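Local atomic coordinates of probable branched-chain-amino-acid aminotransferase (Thermotoga maritima MSB8, PDB entry 3CSW), a protein that probably transfers the amino group between leucine, isoleucine or valine and 2-oxoglutarate, using pyridoxal 5'-phosphate as cofactor. Residues T45-S50 with K93-I98; L116-L121 with H239-V244; D161-I166 with G177-V182; E206-L211 with E269-F274. All blocks are in the same frame, centred on the assembly; numbering follows the deposited sequence. Where two conformers were deposited one is given.

Contact 1. Residues T45-S50 with K93-I98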
# COMPACT_ATOMS: atom_id res chain seq x y z
N THR A 45 8.79 -17.80 23.97
CA THR A 45 9.83 -17.55 24.98
C THR A 45 9.15 -17.29 26.32
O THR A 45 8.13 -16.62 26.38
CB THR A 45 10.75 -16.35 24.61
OG1 THR A 45 10.00 -15.12 24.59
CG2 THR A 45 11.43 -16.58 23.25
N LEU A 46 9.69 -17.87 27.39
CA LEU A 46 9.15 -17.68 28.73
C LEU A 46 10.29 -17.31 29.66
O LEU A 46 11.45 -17.50 29.32
CB LEU A 46 8.47 -18.95 29.26
CG LEU A 46 7.29 -19.59 28.50
CD1 LEU A 46 7.81 -20.53 27.40
CD2 LEU A 46 6.37 -20.33 29.45
N ARG A 47 9.94 -16.75 30.81
CA ARG A 47 10.89 -16.58 31.91
C ARG A 47 10.24 -17.10 33.18
O ARG A 47 9.04 -17.36 33.21
CB ARG A 47 11.31 -15.13 32.10
CG ARG A 47 10.22 -14.20 32.61
CD ARG A 47 10.83 -12.96 33.25
NE ARG A 47 11.36 -13.31 34.55
CZ ARG A 47 12.08 -12.49 35.31
NH1 ARG A 47 12.39 -11.26 34.90
NH2 ARG A 47 12.48 -12.91 36.50
N THR A 48 11.03 -17.26 34.24
CA THR A 48 10.52 -17.67 35.52
C THR A 48 10.58 -16.51 36.52
O THR A 48 11.36 -15.58 36.36
CB THR A 48 11.35 -18.82 36.12
OG1 THR A 48 12.71 -18.38 36.26
CG2 THR A 48 11.30 -20.07 35.23
N TYR A 49 9.69 -16.59 37.51
CA TYR A 49 9.76 -15.80 38.74
C TYR A 49 9.78 -16.84 39.85
O TYR A 49 8.94 -17.76 39.87
CB TYR A 49 8.58 -14.84 38.90
CG TYR A 49 8.59 -13.70 37.90
CD1 TYR A 49 9.45 -12.61 38.05
CD2 TYR A 49 7.72 -13.69 36.82
CE1 TYR A 49 9.45 -11.53 37.13
CE2 TYR A 49 7.71 -12.64 35.89
CZ TYR A 49 8.57 -11.57 36.04
OH TYR A 49 8.53 -10.56 35.11
N SER A 50 10.77 -16.75 40.73
CA SER A 50 11.01 -17.76 41.77
C SER A 50 11.13 -19.15 41.17
O SER A 50 10.70 -20.14 41.78
CB SER A 50 9.90 -17.75 42.83
OG SER A 50 9.87 -16.50 43.50
N LYS A 93 19.69 -22.57 40.07
CA LYS A 93 19.58 -21.89 41.37
C LYS A 93 19.44 -20.41 41.07
O LYS A 93 20.09 -19.56 41.69
CB LYS A 93 20.81 -22.17 42.25
N GLN A 94 18.57 -20.11 40.13
CA GLN A 94 18.57 -18.83 39.43
C GLN A 94 17.38 -18.80 38.48
O GLN A 94 16.90 -19.85 38.06
CB GLN A 94 19.87 -18.80 38.63
CG GLN A 94 20.17 -17.54 37.88
CD GLN A 94 21.51 -17.64 37.18
OE1 GLN A 94 22.20 -18.67 37.26
NE2 GLN A 94 21.89 -16.56 36.48
N GLU A 95 16.92 -17.61 38.12
CA GLU A 95 15.85 -17.49 37.12
C GLU A 95 16.35 -17.95 35.74
O GLU A 95 17.53 -17.74 35.40
CB GLU A 95 15.32 -16.05 37.01
CG GLU A 95 14.85 -15.40 38.33
CD GLU A 95 13.62 -16.05 38.96
OE1 GLU A 95 13.22 -17.15 38.54
OE2 GLU A 95 13.07 -15.47 39.92
N VAL A 96 15.46 -18.58 34.96
CA VAL A 96 15.79 -19.02 33.61
C VAL A 96 14.96 -18.33 32.52
O VAL A 96 13.82 -17.90 32.74
CB VAL A 96 15.68 -20.58 33.45
CG1 VAL A 96 16.63 -21.27 34.40
CG2 VAL A 96 14.28 -21.08 33.71
N ARG A 97 15.58 -18.18 31.34
CA ARG A 97 14.90 -17.88 30.10
C ARG A 97 14.63 -19.23 29.47
O ARG A 97 15.46 -20.11 29.54
CB ARG A 97 15.80 -17.07 29.17
CG ARG A 97 15.23 -16.86 27.75
CD ARG A 97 16.23 -16.18 26.79
NE ARG A 97 16.41 -14.75 27.09
CZ ARG A 97 17.31 -14.22 27.93
NH1 ARG A 97 18.16 -15.00 28.63
NH2 ARG A 97 17.36 -12.90 28.09
N ILE A 98 13.46 -19.40 28.86
CA ILE A 98 13.07 -20.67 28.25
C ILE A 98 12.54 -20.40 26.84
O ILE A 98 11.64 -19.59 26.69
CB ILE A 98 11.95 -21.40 29.06
CG1 ILE A 98 12.29 -21.49 30.56
CG2 ILE A 98 11.72 -22.78 28.47
CD1 ILE A 98 11.10 -21.82 31.46

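Contact 2. Residues L116-L121 with H239-V244. With PLP (pyridoxal-5'-phosphate), chain E.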
# COMPACT_ATOMS: atom_id res chain seq x y z
N LEU A 116 18.73 -16.61 33.16
CA LEU A 116 18.21 -15.30 32.80
C LEU A 116 19.12 -14.28 33.46
O LEU A 116 19.13 -14.14 34.70
CB LEU A 116 16.77 -15.11 33.29
CG LEU A 116 16.09 -13.78 32.94
CD1 LEU A 116 15.68 -13.77 31.49
CD2 LEU A 116 14.89 -13.52 33.83
N ASN A 117 19.91 -13.60 32.65
CA ASN A 117 20.79 -12.56 33.15
C ASN A 117 20.23 -11.23 32.65
O ASN A 117 20.47 -10.82 31.51
CB ASN A 117 22.26 -12.81 32.76
CG ASN A 117 22.95 -13.83 33.68
OD1 ASN A 117 22.81 -13.77 34.91
ND2 ASN A 117 23.70 -14.75 33.09
N ILE A 118 19.44 -10.62 33.52
CA ILE A 118 18.69 -9.42 33.21
C ILE A 118 19.43 -8.21 33.77
O ILE A 118 19.69 -8.15 34.97
CB ILE A 118 17.25 -9.54 33.81
CG1 ILE A 118 16.35 -8.45 33.24
CG2 ILE A 118 17.26 -9.53 35.37
CD1 ILE A 118 16.19 -8.54 31.72
N PRO A 119 19.80 -7.25 32.89
CA PRO A 119 20.58 -6.09 33.32
C PRO A 119 19.77 -4.97 34.00
O PRO A 119 18.54 -5.01 34.03
CB PRO A 119 21.19 -5.58 32.01
CG PRO A 119 20.19 -5.98 30.96
CD PRO A 119 19.50 -7.22 31.45
N ASP A 120 20.48 -3.98 34.55
CA ASP A 120 19.85 -2.82 35.20
C ASP A 120 19.49 -1.79 34.13
O ASP A 120 20.36 -1.11 33.59
CB ASP A 120 20.76 -2.20 36.27
CG ASP A 120 20.06 -1.07 37.06
OD1 ASP A 120 18.82 -1.13 37.27
OD2 ASP A 120 20.77 -0.12 37.49
N LEU A 121 18.20 -1.68 33.86
CA LEU A 121 17.69 -0.80 32.84
C LEU A 121 17.01 0.42 33.46
O LEU A 121 16.22 1.09 32.81
CB LEU A 121 16.72 -1.57 31.93
CG LEU A 121 17.24 -2.89 31.31
CD1 LEU A 121 16.16 -3.54 30.49
CD2 LEU A 121 18.49 -2.71 30.47
N HIS A 239 8.77 -6.64 27.12
CA HIS A 239 9.04 -7.99 26.61
C HIS A 239 9.25 -8.97 27.78
O HIS A 239 9.55 -8.56 28.88
CB HIS A 239 10.21 -8.02 25.60
CG HIS A 239 11.53 -7.57 26.15
ND1 HIS A 239 12.54 -8.46 26.48
CD2 HIS A 239 12.02 -6.33 26.38
CE1 HIS A 239 13.59 -7.78 26.91
NE2 HIS A 239 13.31 -6.49 26.86
N THR A 240 9.10 -10.26 27.51
CA THR A 240 9.13 -11.28 28.54
C THR A 240 10.30 -11.21 29.53
O THR A 240 10.10 -11.21 30.76
CB THR A 240 9.07 -12.72 27.91
OG1 THR A 240 7.75 -13.01 27.42
CG2 THR A 240 9.43 -13.77 28.93
N SER A 241 11.53 -11.14 29.01
CA SER A 241 12.69 -11.29 29.87
C SER A 241 12.85 -10.17 30.86
O SER A 241 13.16 -10.45 32.02
CB SER A 241 13.99 -11.51 29.05
OG SER A 241 14.22 -10.44 28.15
N ALA A 242 12.58 -8.94 30.44
CA ALA A 242 12.89 -7.76 31.22
C ALA A 242 11.69 -7.02 31.81
O ALA A 242 11.86 -6.25 32.73
CB ALA A 242 13.75 -6.80 30.38
N GLY A 243 10.48 -7.25 31.30
CA GLY A 243 9.30 -6.54 31.80
C GLY A 243 9.17 -5.15 31.16
O GLY A 243 9.13 -5.06 29.94
N VAL A 244 9.13 -4.09 31.97
CA VAL A 244 9.06 -2.71 31.45
C VAL A 244 10.47 -2.14 31.28
O VAL A 244 11.25 -2.17 32.21
CB VAL A 244 8.23 -1.79 32.37
CG1 VAL A 244 8.34 -0.31 31.92
CG2 VAL A 244 6.78 -2.24 32.42
N1 PLP E . 6.99 -8.22 19.37
C2 PLP E . 7.75 -9.19 18.73
C2A PLP E . 8.02 -9.02 17.27
C3 PLP E . 8.25 -10.29 19.47
O3 PLP E . 9.07 -11.22 18.88
C4 PLP E . 7.96 -10.39 20.85
C4A PLP E . 8.53 -11.51 21.67
O4A PLP E . 9.69 -11.44 22.12
C5 PLP E . 7.20 -9.39 21.47
C6 PLP E . 6.72 -8.32 20.72
C5A PLP E . 7.06 -9.32 22.98
O4P PLP E . 6.02 -10.19 23.41
P PLP E . 5.99 -10.83 24.91
O1P PLP E . 4.93 -11.95 24.97
O2P PLP E . 5.62 -9.75 25.90
O3P PLP E . 7.39 -11.35 25.17

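Contact 3. Residues D161-I166 with G177-V182. With PLP (pyridoxal-5'-phosphate), chain E.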
# COMPACT_ATOMS: atom_id res chain seq x y z
N ASP A 161 24.08 -0.31 17.79
CA ASP A 161 24.28 0.61 18.92
C ASP A 161 22.95 1.06 19.49
O ASP A 161 22.70 2.25 19.70
CB ASP A 161 25.23 1.77 18.64
CG ASP A 161 24.88 2.55 17.40
OD1 ASP A 161 23.94 2.14 16.66
OD2 ASP A 161 25.59 3.58 17.19
N CYS A 162 22.10 0.08 19.76
CA CYS A 162 20.83 0.31 20.41
C CYS A 162 20.36 -0.98 21.05
O CYS A 162 20.97 -2.04 20.90
CB CYS A 162 19.80 0.91 19.42
SG CYS A 162 19.41 -0.12 18.02
N TYR A 163 19.29 -0.87 21.82
CA TYR A 163 18.71 -2.01 22.51
C TYR A 163 17.73 -2.81 21.64
O TYR A 163 17.72 -4.02 21.67
CB TYR A 163 17.97 -1.45 23.73
CG TYR A 163 17.39 -2.48 24.63
CD1 TYR A 163 18.19 -3.11 25.60
CD2 TYR A 163 16.04 -2.81 24.57
CE1 TYR A 163 17.64 -4.04 26.48
CE2 TYR A 163 15.49 -3.75 25.45
CZ TYR A 163 16.29 -4.37 26.39
OH TYR A 163 15.74 -5.30 27.26
N ASP A 164 16.85 -2.11 20.95
CA ASP A 164 15.92 -2.72 20.00
C ASP A 164 15.67 -1.68 18.91
O ASP A 164 15.95 -0.50 19.10
CB ASP A 164 14.62 -3.15 20.70
CG ASP A 164 13.80 -4.16 19.90
OD1 ASP A 164 14.24 -4.58 18.81
OD2 ASP A 164 12.69 -4.55 20.35
N VAL A 165 15.19 -2.13 17.75
CA VAL A 165 14.76 -1.25 16.65
C VAL A 165 13.22 -1.27 16.57
O VAL A 165 12.59 -2.27 16.87
CB VAL A 165 15.40 -1.64 15.29
CG1 VAL A 165 16.92 -1.38 15.32
CG2 VAL A 165 15.08 -3.11 14.90
N ILE A 166 12.63 -0.13 16.20
CA ILE A 166 11.18 0.03 16.08
C ILE A 166 10.72 -0.17 14.62
O ILE A 166 11.10 0.60 13.73
CB ILE A 166 10.75 1.41 16.62
CG1 ILE A 166 11.35 1.68 18.02
CG2 ILE A 166 9.25 1.57 16.60
CD1 ILE A 166 11.18 0.59 19.08
N GLY A 177 8.72 -3.15 18.47
CA GLY A 177 10.13 -3.47 18.35
C GLY A 177 10.31 -4.87 17.76
O GLY A 177 9.36 -5.63 17.70
N SER A 178 11.56 -5.20 17.37
CA SER A 178 11.90 -6.54 16.84
C SER A 178 11.67 -7.70 17.84
O SER A 178 11.51 -8.85 17.44
CB SER A 178 13.33 -6.57 16.26
OG SER A 178 14.34 -6.62 17.26
N PHE A 179 11.66 -7.38 19.14
CA PHE A 179 11.44 -8.39 20.18
C PHE A 179 10.62 -7.85 21.38
O PHE A 179 10.58 -8.49 22.43
CB PHE A 179 12.77 -8.99 20.68
CG PHE A 179 13.72 -7.99 21.36
CD1 PHE A 179 13.60 -7.69 22.73
CD2 PHE A 179 14.77 -7.39 20.64
CE1 PHE A 179 14.48 -6.80 23.34
CE2 PHE A 179 15.65 -6.50 21.26
CZ PHE A 179 15.49 -6.19 22.62
N SER A 180 9.95 -6.70 21.20
CA SER A 180 9.21 -6.04 22.26
C SER A 180 8.01 -5.28 21.72
O SER A 180 7.96 -5.04 20.55
CB SER A 180 10.12 -5.03 22.98
OG SER A 180 10.66 -4.04 22.08
N ASN A 181 7.06 -4.93 22.58
CA ASN A 181 6.01 -3.98 22.24
C ASN A 181 6.37 -2.56 22.73
O ASN A 181 7.22 -2.38 23.62
CB ASN A 181 4.65 -4.41 22.78
CG ASN A 181 4.11 -5.66 22.09
OD1 ASN A 181 4.09 -6.74 22.68
ND2 ASN A 181 3.65 -5.51 20.84
N VAL A 182 5.73 -1.56 22.12
CA VAL A 182 5.98 -0.13 22.37
C VAL A 182 4.80 0.56 23.04
O VAL A 182 3.65 0.40 22.65
CB VAL A 182 6.30 0.59 21.02
CG1 VAL A 182 6.42 2.16 21.17
CG2 VAL A 182 7.56 -0.03 20.41
N1 PLP E . 6.99 -8.22 19.37
C2 PLP E . 7.75 -9.19 18.73
C2A PLP E . 8.02 -9.02 17.27
C3 PLP E . 8.25 -10.29 19.47
O3 PLP E . 9.07 -11.22 18.88
C4 PLP E . 7.96 -10.39 20.85
C4A PLP E . 8.53 -11.51 21.67
O4A PLP E . 9.69 -11.44 22.12
C5 PLP E . 7.20 -9.39 21.47
C6 PLP E . 6.72 -8.32 20.72
C5A PLP E . 7.06 -9.32 22.98
O4P PLP E . 6.02 -10.19 23.41
P PLP E . 5.99 -10.83 24.91
O1P PLP E . 4.93 -11.95 24.97
O2P PLP E . 5.62 -9.75 25.90
O3P PLP E . 7.39 -11.35 25.17

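Contact 4. Residues E206-L211 with E269-F274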
# COMPACT_ATOMS: atom_id res chain seq x y z
N GLU A 206 -0.03 -6.99 27.48
CA GLU A 206 -1.33 -7.28 28.04
C GLU A 206 -1.36 -6.99 29.54
O GLU A 206 -2.26 -6.30 30.01
CB GLU A 206 -1.64 -8.75 27.74
CG GLU A 206 -2.89 -9.40 28.30
CD GLU A 206 -2.76 -10.95 28.19
OE1 GLU A 206 -2.74 -11.51 27.06
OE2 GLU A 206 -2.60 -11.59 29.24
N ASN A 207 -0.36 -7.50 30.26
CA ASN A 207 -0.23 -7.29 31.71
C ASN A 207 -0.04 -5.84 32.10
O ASN A 207 -0.59 -5.40 33.12
CB ASN A 207 0.91 -8.13 32.28
CG ASN A 207 0.49 -9.56 32.57
OD1 ASN A 207 -0.37 -9.80 33.42
ND2 ASN A 207 1.11 -10.51 31.91
N VAL A 208 0.73 -5.10 31.29
CA VAL A 208 0.97 -3.68 31.54
C VAL A 208 -0.32 -2.87 31.35
O VAL A 208 -0.57 -1.96 32.12
CB VAL A 208 2.13 -3.13 30.67
CG1 VAL A 208 2.22 -1.60 30.72
CG2 VAL A 208 3.46 -3.80 31.11
N ILE A 209 -1.13 -3.21 30.35
CA ILE A 209 -2.43 -2.55 30.12
C ILE A 209 -3.35 -2.75 31.33
O ILE A 209 -3.98 -1.78 31.84
CB ILE A 209 -3.11 -3.04 28.79
CG1 ILE A 209 -2.31 -2.53 27.59
CG2 ILE A 209 -4.58 -2.56 28.68
CD1 ILE A 209 -2.69 -3.16 26.26
N LYS A 210 -3.40 -3.98 31.84
CA LYS A 210 -4.17 -4.29 33.05
C LYS A 210 -3.62 -3.58 34.28
O LYS A 210 -4.39 -3.12 35.13
CB LYS A 210 -4.23 -5.80 33.28
CG LYS A 210 -4.94 -6.52 32.17
CD LYS A 210 -5.18 -7.98 32.48
CE LYS A 210 -5.49 -8.75 31.19
NZ LYS A 210 -6.46 -9.86 31.38
N LEU A 211 -2.31 -3.53 34.41
CA LEU A 211 -1.68 -2.81 35.52
C LEU A 211 -2.00 -1.33 35.44
O LEU A 211 -2.32 -0.70 36.45
CB LEU A 211 -0.16 -3.01 35.52
CG LEU A 211 0.66 -2.20 36.53
CD1 LEU A 211 0.30 -2.56 37.95
CD2 LEU A 211 2.13 -2.44 36.27
N GLU A 269 7.88 -0.26 38.78
CA GLU A 269 8.01 -0.67 40.17
C GLU A 269 6.84 -1.59 40.58
O GLU A 269 7.04 -2.52 41.36
CB GLU A 269 8.20 0.53 41.11
CG GLU A 269 7.01 1.47 41.28
CD GLU A 269 7.37 2.81 41.97
OE1 GLU A 269 8.56 3.23 41.89
OE2 GLU A 269 6.46 3.45 42.58
N ASN A 270 5.66 -1.37 40.01
CA ASN A 270 4.47 -2.17 40.33
C ASN A 270 4.29 -3.43 39.49
O ASN A 270 3.44 -4.26 39.81
CB ASN A 270 3.23 -1.29 40.22
CG ASN A 270 3.11 -0.32 41.40
OD1 ASN A 270 2.81 -0.75 42.50
ND2 ASN A 270 3.35 0.97 41.17
N PHE A 271 5.09 -3.58 38.43
CA PHE A 271 4.92 -4.68 37.47
C PHE A 271 5.02 -6.07 38.11
O PHE A 271 4.07 -6.86 38.06
CB PHE A 271 5.93 -4.57 36.30
CG PHE A 271 5.77 -5.65 35.26
CD1 PHE A 271 4.76 -5.58 34.31
CD2 PHE A 271 6.60 -6.76 35.27
CE1 PHE A 271 4.59 -6.59 33.39
CE2 PHE A 271 6.43 -7.77 34.33
CZ PHE A 271 5.44 -7.69 33.40
N GLU A 272 6.16 -6.36 38.72
CA GLU A 272 6.40 -7.69 39.28
C GLU A 272 5.40 -8.10 40.39
O GLU A 272 4.84 -9.20 40.32
CB GLU A 272 7.85 -7.83 39.74
CG GLU A 272 8.26 -9.26 40.08
CD GLU A 272 9.76 -9.45 40.25
OE1 GLU A 272 10.53 -8.87 39.46
OE2 GLU A 272 10.16 -10.21 41.16
N PRO A 273 5.17 -7.24 41.40
CA PRO A 273 4.14 -7.59 42.37
C PRO A 273 2.75 -7.79 41.75
O PRO A 273 2.04 -8.68 42.18
CB PRO A 273 4.14 -6.42 43.37
CG PRO A 273 4.92 -5.36 42.76
CD PRO A 273 5.86 -6.00 41.79
N PHE A 274 2.38 -6.99 40.77
CA PHE A 274 1.09 -7.14 40.10
C PHE A 274 0.98 -8.48 39.35
O PHE A 274 0.01 -9.21 39.49
CB PHE A 274 0.83 -5.97 39.16
CG PHE A 274 -0.45 -6.08 38.37
CD1 PHE A 274 -1.66 -5.63 38.91
CD2 PHE A 274 -0.45 -6.62 37.08
CE1 PHE A 274 -2.86 -5.74 38.17
CE2 PHE A 274 -1.64 -6.75 36.35
CZ PHE A 274 -2.84 -6.29 36.90

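Contact 1. Residues T45-S50 with K93-I98
Strands 45-49 and 96-98 run antiparallel, their axes 4.6 Å apart at closest approach and 157° between directions; Leu-46 and Ile-98 form a hydrogen-bonded pair, Arg-47 and Arg-97 the adjoining non-hydrogen-bonded one. Leu-46 N gives a nearly straight bond to Ile-98 O, in the carbonyl plane, and Ile-98 N returns a bond to Leu-46 O from above the plane of the Leu-46 carbonyl. At the next step the ladder changes character: Thr-48 N still reaches Val-96 O at 3.2 Å, but Val-96 N is received by the side-chain oxygen Thr-48 OG1 at 3.0 Å. The threonine torsion sets this up, placing OG1 between backbone N and carbonyl carbon (chi1 59°). The same hydroxyl donates to Glu-95 OE1 over 2.6 Å, meeting it from above the carboxylate plane. Glu-95, bent at chi2 (-65°), folds back so that OE2 receives Ser-50 N at 2.8 Å on its syn lone pair, while OE1 also takes the backbone N of Arg-51. An alanine at Glu-95 would remove all three acceptor bonds and would probably loosen the turn after Tyr-49. Beside it, Arg-47 NE and NH2 grip Thr-48 O side-on, both in the guanidinium plane, and one face of that group is covered by Tyr-49 CE1. On the opposite sheet face, Leu-46 and Ile-98 pack against Leu-85 of helix 78-89. Arg-47 NH2 lies 4.3 Å from Glu-95 OE2, too far for a salt bridge, yet the nearby positive charge would probably favour the ionised carboxylate, while neutral donors hold its position.

Contact 2. Residues L116-L121 with H239-V244
Apolar packing carries this contact, and no hydrogen bond crosses between 116-121 and 239-244. Three side chains of the irregular 116-121 segment point at the turn 240-242. Ile-118 has CG1 anti to its backbone N (chi1 -167°) and turns at chi2 (61°), which brings CD1 3.3 Å from Ala-242 CB. That same methyl stands 3.4 Å from Ala-242 CA, both closer than carbons normally pack. Leu-121 comes to the same alanine methyl less closely, with its CD1 4.1 Å from Ala-242 CB. Leu-116, its CG anti to the backbone N, sets CD1 3.7 Å from Ser-241 CB, on the carbon of the serine and not on its hydroxyl.

The polar interactions belong to the turn itself and to the cofactor. Gly-243 N bonds back to His-239 O at 2.9 Å, closing the turn, and His-239 N reaches Gly-243 O at 3.3 Å. Gly-243 has a positive phi (82°), where a side chain would collide with the carbonyl oxygen of Ala-242. Thr-240 faces the other way from the leucines and grips one phosphate oxygen twice: OG1 donates to PLP O3P over 2.8 Å, and its backbone N bonds the same atom at 3.1 Å. Arg-62, Ile-203 and Thr-204 supply further PLP bonds, and Arg-47 NH1 makes a weak one to Ser-241 O.

The chemistry is thus divided by side: methyl groups press on the outer flank of the turn, while two donors on its inner flank would probably stabilise negative charge on the phosphate.

Contact 3. Residues D161-I166 with G177-V182
Tyr-163 opens the contact. Its CG is anti to the backbone N (chi1 -175°), and its ring lies obliquely to that of Phe-179, planes 58° apart, with CE2 of the tyrosine 3.7 Å from CZ of Phe-179. Its carbonyl O meets the edge of the Phe-179 ring in plane, and its hydroxyl is hydrogen-bonded to His-239 NE2. Asp-164 comes next and is buried. With CG anti to the backbone N, the carboxylate lies almost parallel to the Phe-179 ring, 16° between planes, OD2 standing over the ring centre. OD1 takes Ser-178 OG at 2.6 Å through its syn lone pair and, from above the carboxylate plane, Val-165 N at 2.8 Å. OD2 takes Ser-180 OG at 2.7 Å on its anti lone pair and Phe-179 N at 3.2 Å on its syn one. An alanine at Asp-164 would take away these acceptors and would probably let the 178-180 turn shift, with two buried serine hydroxyls losing their partner. Val-165 O then accepts Ser-178 N at 3.1 Å, nearly along the C=O axis. Ile-166 pairs with Gly-177 as an antiparallel non-hydrogen-bonded pair and meets Val-182 tip to tip, CD1 to CG2. A CB on Gly-177 would fall 2.3 Å from Asp-164 OD2, a clash that the glycine avoids. The second segment is cofactor-lining: Phe-179 O lies 3.1 Å from PLP O4A, and Gly-177 to Asn-181 all belong to the PLP pocket. An aspartate holding the turn between strands 174-177 and 181-186 thus forms the second shell of this class-IV aminotransferase active site.

Contact 4. Residues E206-L211 with E269-F274
The Phe-274 ring carries Leu-211 on one face: CA of the leucine stands over the ring centre, and Leu-211 CB makes a CH-pi contact, 4.1 Å from the centroid and 16° off the normal. The two side chains slide past each other in opposite directions, so Leu-211 CD1 ends back at the root of the ring, 3.6 Å from Phe-274 CG. Farther out, the ring tip rests along the backbone of the other helix, with CE2 of Phe-274 3.7 Å from Asn-207 O and its CZ 3.8 Å from Lys-210 C. The second ring, Phe-271, is approached obliquely. Val-208 crosses it at about a right angle and touches with CG2, 3.8 Å from Phe-271 CE1, and Asn-207 CB reaches the same ring carbon at 4.1 Å.

Leu-211 lies between the two aromatic residues. Its CG is anti to the backbone N (chi1 173°), and the fork beyond it directs CD1 to Phe-274 and Asn-270 CB, and CD2 to Phe-271 CA at 3.8 Å. Both phenylalanines also have CG anti to the backbone N, and both reach helix 203-214, Phe-271 at Val-208 and Asn-207, Phe-274 at Leu-211. The polar ends turn elsewhere: Asn-207 OD1 bonds Asn-281, Lys-210 NZ forms a salt bridge with Glu-280, and Asn-270 ND2 bonds Thr-266 O.

No hydrogen bond links the segments, and the axes stay 10.4 Å apart at an angle of 104°. This is steep helix-helix packing, in which helix 203-214, whose first residues are hydrogen-bonded to PLP, is backed by the C-terminal helix 262-276, kinked at Pro-273.

In the fold
Along the chain contact 1 closes first; contact 3 is nested inside the loop closed by contact 2, while contacts 2 and 4 interlace. Contact 1 belongs to the antiparallel sheet with strands 42-49 and 96-102, whereas contacts 2 and 3 both reach the sheet holding strands 181-186 and 243-247, contact 3 also lying on that of 164-168 and 174-177. Their centres are about 13 Å apart, and both touch PLP; Tyr-163 and His-239 join them. Contacts 1 and 2, centres about 11 Å apart, are linked through Arg-47 and Leu-116. Contact 4 meets contact 2, centres about 14 Å apart, through Val-208 and Phe-271, and touches contact 1 at Tyr-49. Contact 2 therefore touches all three others, tying the cofactor site to antiparallel sheet and helix pair.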